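Local coordinates for Lactamase_B domain-containing protein (Pontibacter korlensis, PDB 6XFR) that probably hydrolyses beta-lactam antibiotics to substituted beta-amino acids, as a zinc-dependent class B1 metallo-beta-lactamase, at residues 81-86 and 155-160; 135-140 and 145-150. All coordinates share one frame; numbering follows the deposited sequence.

Contact 1: 81-86 and 155-160; sequences DDKLGG and ILFGGC. With ZN (zinc ion), chain O; SO4 (sulfate ion), chain X.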
ATOM      1  N   ASP B  81       7.568  -5.152 -22.277  1.00 46.06           N
ATOM      2  CA  ASP B  81       7.366  -6.534 -21.853  1.00 49.75           C
ATOM      3  C   ASP B  81       6.798  -6.612 -20.441  1.00 47.81           C
ATOM      4  O   ASP B  81       5.977  -7.491 -20.148  1.00 42.39           O
ATOM      5  CB  ASP B  81       8.681  -7.311 -21.954  1.00 57.69           C
ATOM      6  CG  ASP B  81       8.882  -7.994 -23.326  1.00 62.90           C
ATOM      7  OD1 ASP B  81       9.955  -8.603 -23.528  1.00 67.64           O
ATOM      8  OD2 ASP B  81       7.987  -7.925 -24.202  1.00 62.73           O
ATOM      9  N   ASP B  82       7.208  -5.692 -19.551  1.00 58.19           N
ATOM     10  CA  ASP B  82       6.774  -5.739 -18.148  1.00 47.33           C
ATOM     11  C   ASP B  82       5.282  -5.476 -17.990  1.00 43.95           C
ATOM     12  O   ASP B  82       4.692  -5.972 -17.031  1.00 56.97           O
ATOM     13  CB  ASP B  82       7.603  -4.772 -17.270  1.00 42.81           C
ATOM     14  CG  ASP B  82       7.311  -3.282 -17.528  1.00 46.77           C
ATOM     15  OD1 ASP B  82       7.000  -2.886 -18.665  1.00 52.46           O
ATOM     16  OD2 ASP B  82       7.446  -2.468 -16.594  1.00 46.45           O
ATOM     17  N   LYS B  83       4.643  -4.771 -18.922  1.00 40.60           N
ATOM     18  CA  LYS B  83       3.195  -4.593 -18.876  1.00 42.32           C
ATOM     19  C   LYS B  83       2.438  -5.389 -19.933  1.00 49.73           C
ATOM     20  O   LYS B  83       1.204  -5.465 -19.854  1.00 42.84           O
ATOM     21  CB  LYS B  83       2.817  -3.103 -19.016  1.00 37.36           C
ATOM     22  CG  LYS B  83       3.634  -2.135 -18.107  1.00 40.02           C
ATOM     23  CD  LYS B  83       3.164  -2.066 -16.647  1.00 29.03           C
ATOM     24  CE  LYS B  83       3.859  -3.151 -15.809  1.00 41.62           C
ATOM     25  NZ  LYS B  83       3.496  -3.266 -14.365  1.00 47.97           N
ATOM     26  N   LEU B  84       3.127  -6.024 -20.893  1.00 55.79           N
ATOM     27  CA  LEU B  84       2.423  -6.675 -21.999  1.00 53.51           C
ATOM     28  C   LEU B  84       3.053  -7.983 -22.476  1.00 56.65           C
ATOM     29  O   LEU B  84       2.445  -8.658 -23.313  1.00 46.18           O
ATOM     30  CB  LEU B  84       2.342  -5.692 -23.181  1.00 50.59           C
ATOM     31  CG  LEU B  84       2.063  -6.163 -24.595  1.00 51.32           C
ATOM     32  CD1 LEU B  84       0.559  -6.274 -24.830  1.00 50.88           C
ATOM     33  CD2 LEU B  84       2.707  -5.192 -25.550  1.00 49.45           C
ATOM     34  N   GLY B  85       4.206  -8.397 -21.931  1.00 58.35           N
ATOM     35  CA  GLY B  85       4.909  -9.585 -22.365  1.00 57.83           C
ATOM     36  C   GLY B  85       4.223 -10.902 -22.047  1.00 56.80           C
ATOM     37  O   GLY B  85       4.749 -11.964 -22.400  1.00 62.67           O
ATOM     38  N   GLY B  86       3.078 -10.868 -21.370  1.00 47.48           N
ATOM     39  CA  GLY B  86       2.341 -12.085 -21.128  1.00 38.77           C
ATOM     40  C   GLY B  86       1.077 -12.128 -21.970  1.00 40.27           C
ATOM     41  O   GLY B  86       0.178 -12.930 -21.701  1.00 41.14           O
ATOM     42  N   ILE B 155      -9.070   4.638  -7.198  1.00 25.57           N
ATOM     43  CA  ILE B 155      -7.759   4.027  -7.336  1.00 21.82           C
ATOM     44  C   ILE B 155      -7.212   4.374  -8.720  1.00 30.65           C
ATOM     45  O   ILE B 155      -7.861   4.096  -9.738  1.00 25.36           O
ATOM     46  CB  ILE B 155      -7.852   2.504  -7.160  1.00 24.30           C
ATOM     47  CG1 ILE B 155      -8.263   2.145  -5.729  1.00 25.96           C
ATOM     48  CG2 ILE B 155      -6.521   1.839  -7.547  1.00 24.88           C
ATOM     49  CD1 ILE B 155      -8.117   0.651  -5.378  1.00 23.11           C
ATOM     50  N   LEU B 156      -6.019   4.959  -8.762  1.00 25.20           N
ATOM     51  CA  LEU B 156      -5.389   5.334 -10.021  1.00 24.44           C
ATOM     52  C   LEU B 156      -4.154   4.471 -10.251  1.00 21.83           C
ATOM     53  O   LEU B 156      -3.208   4.508  -9.460  1.00 28.99           O
ATOM     54  CB  LEU B 156      -5.009   6.809 -10.027  1.00 27.85           C
ATOM     55  CG  LEU B 156      -4.123   7.158 -11.215  1.00 30.98           C
ATOM     56  CD1 LEU B 156      -4.930   7.142 -12.503  1.00 21.17           C
ATOM     57  CD2 LEU B 156      -3.409   8.525 -10.985  1.00 27.05           C
ATOM     58  N   PHE B 157      -4.176   3.683 -11.313  1.00 20.49           N
ATOM     59  CA  PHE B 157      -3.025   2.894 -11.749  1.00 22.01           C
ATOM     60  C   PHE B 157      -2.251   3.669 -12.812  1.00 25.63           C
ATOM     61  O   PHE B 157      -2.797   3.966 -13.886  1.00 21.84           O
ATOM     62  CB  PHE B 157      -3.451   1.552 -12.323  1.00 21.60           C
ATOM     63  CG  PHE B 157      -2.313   0.736 -12.780  1.00 23.53           C
ATOM     64  CD1 PHE B 157      -1.509   0.076 -11.853  1.00 30.32           C
ATOM     65  CD2 PHE B 157      -2.026   0.620 -14.119  1.00 27.06           C
ATOM     66  CE1 PHE B 157      -0.424  -0.693 -12.252  1.00 27.22           C
ATOM     67  CE2 PHE B 157      -0.936  -0.149 -14.530  1.00 34.05           C
ATOM     68  CZ  PHE B 157      -0.139  -0.815 -13.579  1.00 32.89           C
ATOM     69  N   GLY B 158      -1.014   4.042 -12.483  1.00 21.18           N
ATOM     70  CA  GLY B 158      -0.155   4.860 -13.316  1.00 21.93           C
ATOM     71  C   GLY B 158       0.966   4.144 -14.034  1.00 23.31           C
ATOM     72  O   GLY B 158       1.745   4.802 -14.722  1.00 34.05           O
ATOM     73  N   GLY B 159       1.136   2.842 -13.834  1.00 26.86           N
ATOM     74  CA  GLY B 159       2.157   2.086 -14.540  1.00 28.45           C
ATOM     75  C   GLY B 159       3.525   2.713 -14.408  1.00 32.40           C
ATOM     76  O   GLY B 159       3.840   3.350 -13.391  1.00 34.39           O
ATOM     77  N   CYS B 160       4.334   2.599 -15.457  1.00 28.63           N
ATOM     78  CA  CYS B 160       5.678   3.140 -15.362  1.00 30.13           C
ATOM     79  C   CYS B 160       5.704   4.655 -15.578  1.00 33.49           C
ATOM     80  O   CYS B 160       6.771   5.264 -15.427  1.00 32.61           O
ATOM     81  CB  CYS B 160       6.598   2.437 -16.378  1.00 33.20           C
ATOM     82  SG  CYS B 160       6.331   0.637 -16.519  1.00 45.48           S
TER
HETATM   83 ZN    ZN O 303       8.410  -0.455 -16.377  1.00 58.41          ZN
HETATM   84  S   SO4 X 312      11.015  -3.172 -19.351  1.00110.46           S
HETATM   85  O1  SO4 X 312      10.018  -2.231 -18.828  1.00110.40           O
HETATM   86  O2  SO4 X 312      12.119  -3.232 -18.378  1.00110.90           O
HETATM   87  O3  SO4 X 312      11.486  -2.698 -20.649  1.00111.65           O
HETATM   88  O4  SO4 X 312      10.449  -4.504 -19.582  1.00104.87           O
HETATM   89  O   HOH W   1      10.019   1.153 -15.982  1.00 24.48           O
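Asp82 and Cys160 meet on a zinc ion. Asp82 OD2 binds the zinc at 2.2 Å, and Cys160 SG binds it at 2.4 Å. Sharing the metal brings Asp82 OD2 and Cys160 SG to 3.3 Å from each other. His202 and a water, 2.3 Å from the zinc by its O, are the other ligands. This is the Asp-Cys-His zinc site of B1 metallo-beta-lactamases. Asp82 CG lies between its own backbone N and carbonyl carbon (chi1 71°), which lifts the carboxylate off the helix toward the metal. A sulfate ion, probably from the crystallisation liquor, lies beside the site and accepts a weak hydrogen bond from Asp82 N.

Lys83 forms the next layer. Its chain bends at chi2 and chi3, and both CG and CD pass 4.2 Å from Cys160 SG. Its NZ ends near the plane of the Phe157 ring, at the edge, 4.5 Å from Phe157 CZ. A salt bridge to Asp48 and hydrogen bonds to Ser33 and Ser201 satisfy the buried ammonium group. Helix 81-84 thus faces the end of strand 155-159, which runs between strands 147-150 and 197-200 of its sheet.

Contact 2: 135-140 and 145-150; sequences YFPGGG and NVVVYL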
ATOM      1  N   TYR B 135      -7.153   6.321 -19.837  1.00 25.56           N
ATOM      2  CA  TYR B 135      -6.873   7.707 -20.199  1.00 33.86           C
ATOM      3  C   TYR B 135      -5.432   7.873 -20.659  1.00 28.37           C
ATOM      4  O   TYR B 135      -4.523   7.198 -20.157  1.00 27.26           O
ATOM      5  CB  TYR B 135      -7.159   8.655 -19.033  1.00 32.92           C
ATOM      6  CG  TYR B 135      -6.764  10.107 -19.287  1.00 36.05           C
ATOM      7  CD1 TYR B 135      -7.491  10.910 -20.148  1.00 33.73           C
ATOM      8  CD2 TYR B 135      -5.675  10.660 -18.660  1.00 32.17           C
ATOM      9  CE1 TYR B 135      -7.147  12.228 -20.369  1.00 36.65           C
ATOM     10  CE2 TYR B 135      -5.327  11.962 -18.867  1.00 38.97           C
ATOM     11  CZ  TYR B 135      -6.065  12.752 -19.721  1.00 38.21           C
ATOM     12  OH  TYR B 135      -5.682  14.073 -19.910  1.00 44.53           O
ATOM     13  N   PHE B 136      -5.253   8.743 -21.651  1.00 30.51           N
ATOM     14  CA  PHE B 136      -3.944   9.043 -22.218  1.00 35.88           C
ATOM     15  C   PHE B 136      -3.549  10.440 -21.804  1.00 34.08           C
ATOM     16  O   PHE B 136      -4.141  11.403 -22.306  1.00 36.25           O
ATOM     17  CB  PHE B 136      -3.953   8.938 -23.748  1.00 32.95           C
ATOM     18  CG  PHE B 136      -2.621   9.256 -24.371  1.00 39.89           C
ATOM     19  CD1 PHE B 136      -1.520   8.425 -24.143  1.00 33.71           C
ATOM     20  CD2 PHE B 136      -2.453  10.414 -25.153  1.00 37.69           C
ATOM     21  CE1 PHE B 136      -0.293   8.733 -24.706  1.00 38.41           C
ATOM     22  CE2 PHE B 136      -1.235  10.731 -25.712  1.00 39.64           C
ATOM     23  CZ  PHE B 136      -0.152   9.898 -25.503  1.00 42.80           C
ATOM     24  N   PRO B 137      -2.605  10.611 -20.880  1.00 39.91           N
ATOM     25  CA  PRO B 137      -2.186  11.957 -20.455  1.00 39.30           C
ATOM     26  C   PRO B 137      -1.049  12.546 -21.269  1.00 41.95           C
ATOM     27  O   PRO B 137      -0.691  13.708 -21.052  1.00 41.81           O
ATOM     28  CB  PRO B 137      -1.751  11.727 -19.007  1.00 35.64           C
ATOM     29  CG  PRO B 137      -1.249  10.320 -18.989  1.00 35.10           C
ATOM     30  CD  PRO B 137      -2.064   9.551 -19.999  1.00 37.38           C
ATOM     31  N   GLY B 138      -0.481  11.781 -22.191  1.00 39.36           N
ATOM     32  CA  GLY B 138       0.678  12.199 -22.953  1.00 42.41           C
ATOM     33  C   GLY B 138       1.857  11.256 -22.765  1.00 47.66           C
ATOM     34  O   GLY B 138       1.872  10.382 -21.896  1.00 38.08           O
ATOM     35  N   GLY B 139       2.842  11.437 -23.645  1.00 42.65           N
ATOM     36  CA  GLY B 139       4.050  10.645 -23.551  1.00 43.13           C
ATOM     37  C   GLY B 139       4.838  10.999 -22.297  1.00 53.43           C
ATOM     38  O   GLY B 139       4.961  12.167 -21.916  1.00 56.58           O
ATOM     39  N   GLY B 140       5.405   9.972 -21.674  1.00 42.32           N
ATOM     40  CA  GLY B 140       6.280  10.147 -20.540  1.00 43.42           C
ATOM     41  C   GLY B 140       7.299   9.037 -20.596  1.00 47.64           C
ATOM     42  O   GLY B 140       8.301   9.137 -21.328  1.00 46.54           O
ATOM     43  N   ASN B 145       2.029   5.479 -23.093  1.00 44.11           N
ATOM     44  CA  ASN B 145       1.578   5.017 -21.780  1.00 36.03           C
ATOM     45  C   ASN B 145       0.182   5.546 -21.436  1.00 31.93           C
ATOM     46  O   ASN B 145      -0.091   6.742 -21.571  1.00 37.28           O
ATOM     47  CB  ASN B 145       2.558   5.438 -20.677  1.00 37.41           C
ATOM     48  CG  ASN B 145       3.046   6.874 -20.797  1.00 35.22           C
ATOM     49  OD1 ASN B 145       4.162   7.111 -21.223  1.00 43.71           O
ATOM     50  ND2 ASN B 145       2.191   7.827 -20.481  1.00 38.48           N
ATOM     51  N   VAL B 146      -0.700   4.663 -20.950  1.00 32.47           N
ATOM     52  CA  VAL B 146      -2.026   5.078 -20.484  1.00 31.62           C
ATOM     53  C   VAL B 146      -2.186   4.737 -19.008  1.00 25.00           C
ATOM     54  O   VAL B 146      -1.556   3.821 -18.477  1.00 24.57           O
ATOM     55  CB  VAL B 146      -3.201   4.459 -21.282  1.00 32.20           C
ATOM     56  CG1 VAL B 146      -3.363   5.147 -22.592  1.00 26.85           C
ATOM     57  CG2 VAL B 146      -3.056   2.952 -21.448  1.00 26.35           C
ATOM     58  N   VAL B 147      -3.086   5.463 -18.356  1.00 25.80           N
ATOM     59  CA  VAL B 147      -3.449   5.142 -16.986  1.00 24.32           C
ATOM     60  C   VAL B 147      -4.877   4.588 -16.980  1.00 24.53           C
ATOM     61  O   VAL B 147      -5.606   4.648 -17.975  1.00 32.93           O
ATOM     62  CB  VAL B 147      -3.292   6.350 -16.026  1.00 32.07           C
ATOM     63  CG1 VAL B 147      -1.921   6.967 -16.123  1.00 23.52           C
ATOM     64  CG2 VAL B 147      -4.386   7.411 -16.223  1.00 23.57           C
ATOM     65  N   VAL B 148      -5.238   3.971 -15.856  1.00 26.76           N
ATOM     66  CA  VAL B 148      -6.552   3.374 -15.618  1.00 32.18           C
ATOM     67  C   VAL B 148      -7.037   3.881 -14.273  1.00 23.59           C
ATOM     68  O   VAL B 148      -6.295   3.828 -13.289  1.00 22.52           O
ATOM     69  CB  VAL B 148      -6.509   1.830 -15.610  1.00 24.68           C
ATOM     70  CG1 VAL B 148      -7.870   1.260 -15.345  1.00 25.50           C
ATOM     71  CG2 VAL B 148      -5.937   1.308 -16.909  1.00 25.94           C
ATOM     72  N   TYR B 149      -8.257   4.388 -14.229  1.00 24.06           N
ATOM     73  CA  TYR B 149      -8.826   4.923 -13.010  1.00 26.03           C
ATOM     74  C   TYR B 149     -10.071   4.125 -12.697  1.00 28.53           C
ATOM     75  O   TYR B 149     -10.838   3.783 -13.607  1.00 26.47           O
ATOM     76  CB  TYR B 149      -9.161   6.414 -13.115  1.00 30.49           C
ATOM     77  CG  TYR B 149      -9.544   7.080 -11.777  1.00 35.33           C
ATOM     78  CD1 TYR B 149      -8.658   7.067 -10.666  1.00 23.14           C
ATOM     79  CD2 TYR B 149     -10.787   7.737 -11.625  1.00 31.70           C
ATOM     80  CE1 TYR B 149      -8.992   7.680  -9.462  1.00 23.53           C
ATOM     81  CE2 TYR B 149     -11.122   8.366 -10.418  1.00 27.04           C
ATOM     82  CZ  TYR B 149     -10.214   8.320  -9.348  1.00 25.25           C
ATOM     83  OH  TYR B 149     -10.550   8.914  -8.175  1.00 35.41           O
ATOM     84  N   LEU B 150     -10.199   3.734 -11.422  1.00 26.07           N
ATOM     85  CA  LEU B 150     -11.441   3.221 -10.868  1.00 26.40           C
ATOM     86  C   LEU B 150     -12.089   4.375 -10.105  1.00 30.88           C
ATOM     87  O   LEU B 150     -11.625   4.713  -9.000  1.00 37.19           O
ATOM     88  CB  LEU B 150     -11.178   2.026  -9.940  1.00 26.10           C
ATOM     89  CG  LEU B 150     -10.143   0.961 -10.352  1.00 28.01           C
ATOM     90  CD1 LEU B 150     -10.196  -0.303  -9.511  1.00 25.62           C
ATOM     91  CD2 LEU B 150     -10.331   0.588 -11.804  1.00 28.13           C
TER
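Strands 130-135 and 147-150 form a beta hairpin, closed by a long glycine-rich loop. Tyr135 and Val147 form a hydrogen-bonded pair. Tyr135 N donates to Val147 O, and Val147 N donates to Tyr135 O, each at 2.9 Å. On the same face of the sheet, Tyr135 CB packs 4.1 Å from Val147 CG2. Val146 and Phe136 cross at about a right angle, with Val146 CG1 at the edge of the Phe136 ring and 4.0 Å from Phe136 CB. The ring also lies over the following turn, with Gly138 N 3.6 Å above its centre.

Asn145 bridges the loop with its amide. ND2 donates to Gly138 O at 2.9 Å, almost in line with that C=O, but its N-H bends to the oxygen (135°), which lies out of the amide plane. OD1 accepts from Gly140 N at 3.2 Å, on a lone pair in the carbonyl plane. A chi1 of 44° folds this amide over its own main chain, where it meets the glycines. OD1 also accepts from Thr142 N. Three bonds therefore fix the rotation of this buried amide. They tie down the loop on both sides of His141, a zinc ligand.

Overall arrangement
From the N terminus, the chain reaches helix 81-84 first. It comes back to that helix with strand 155-159, so contact 1 closes a long loop of 68 intervening residues. Contact 2 is nested inside this loop. It closes a smaller loop, with four residues between its segments, the zinc ligand His141 among them. After a short turn at 151-154, strand 155-159 follows strand 147-150 as its antiparallel neighbour in the same sheet. The two contacts touch there: Phe157 N lies 2.9 Å from Val148 O, and Ile155 O lies 2.9 Å from Leu150 N, both probable hydrogen bonds. Contact 1 ties helix 81-84 to this sheet, while contact 2 joins two adjacent strands within it.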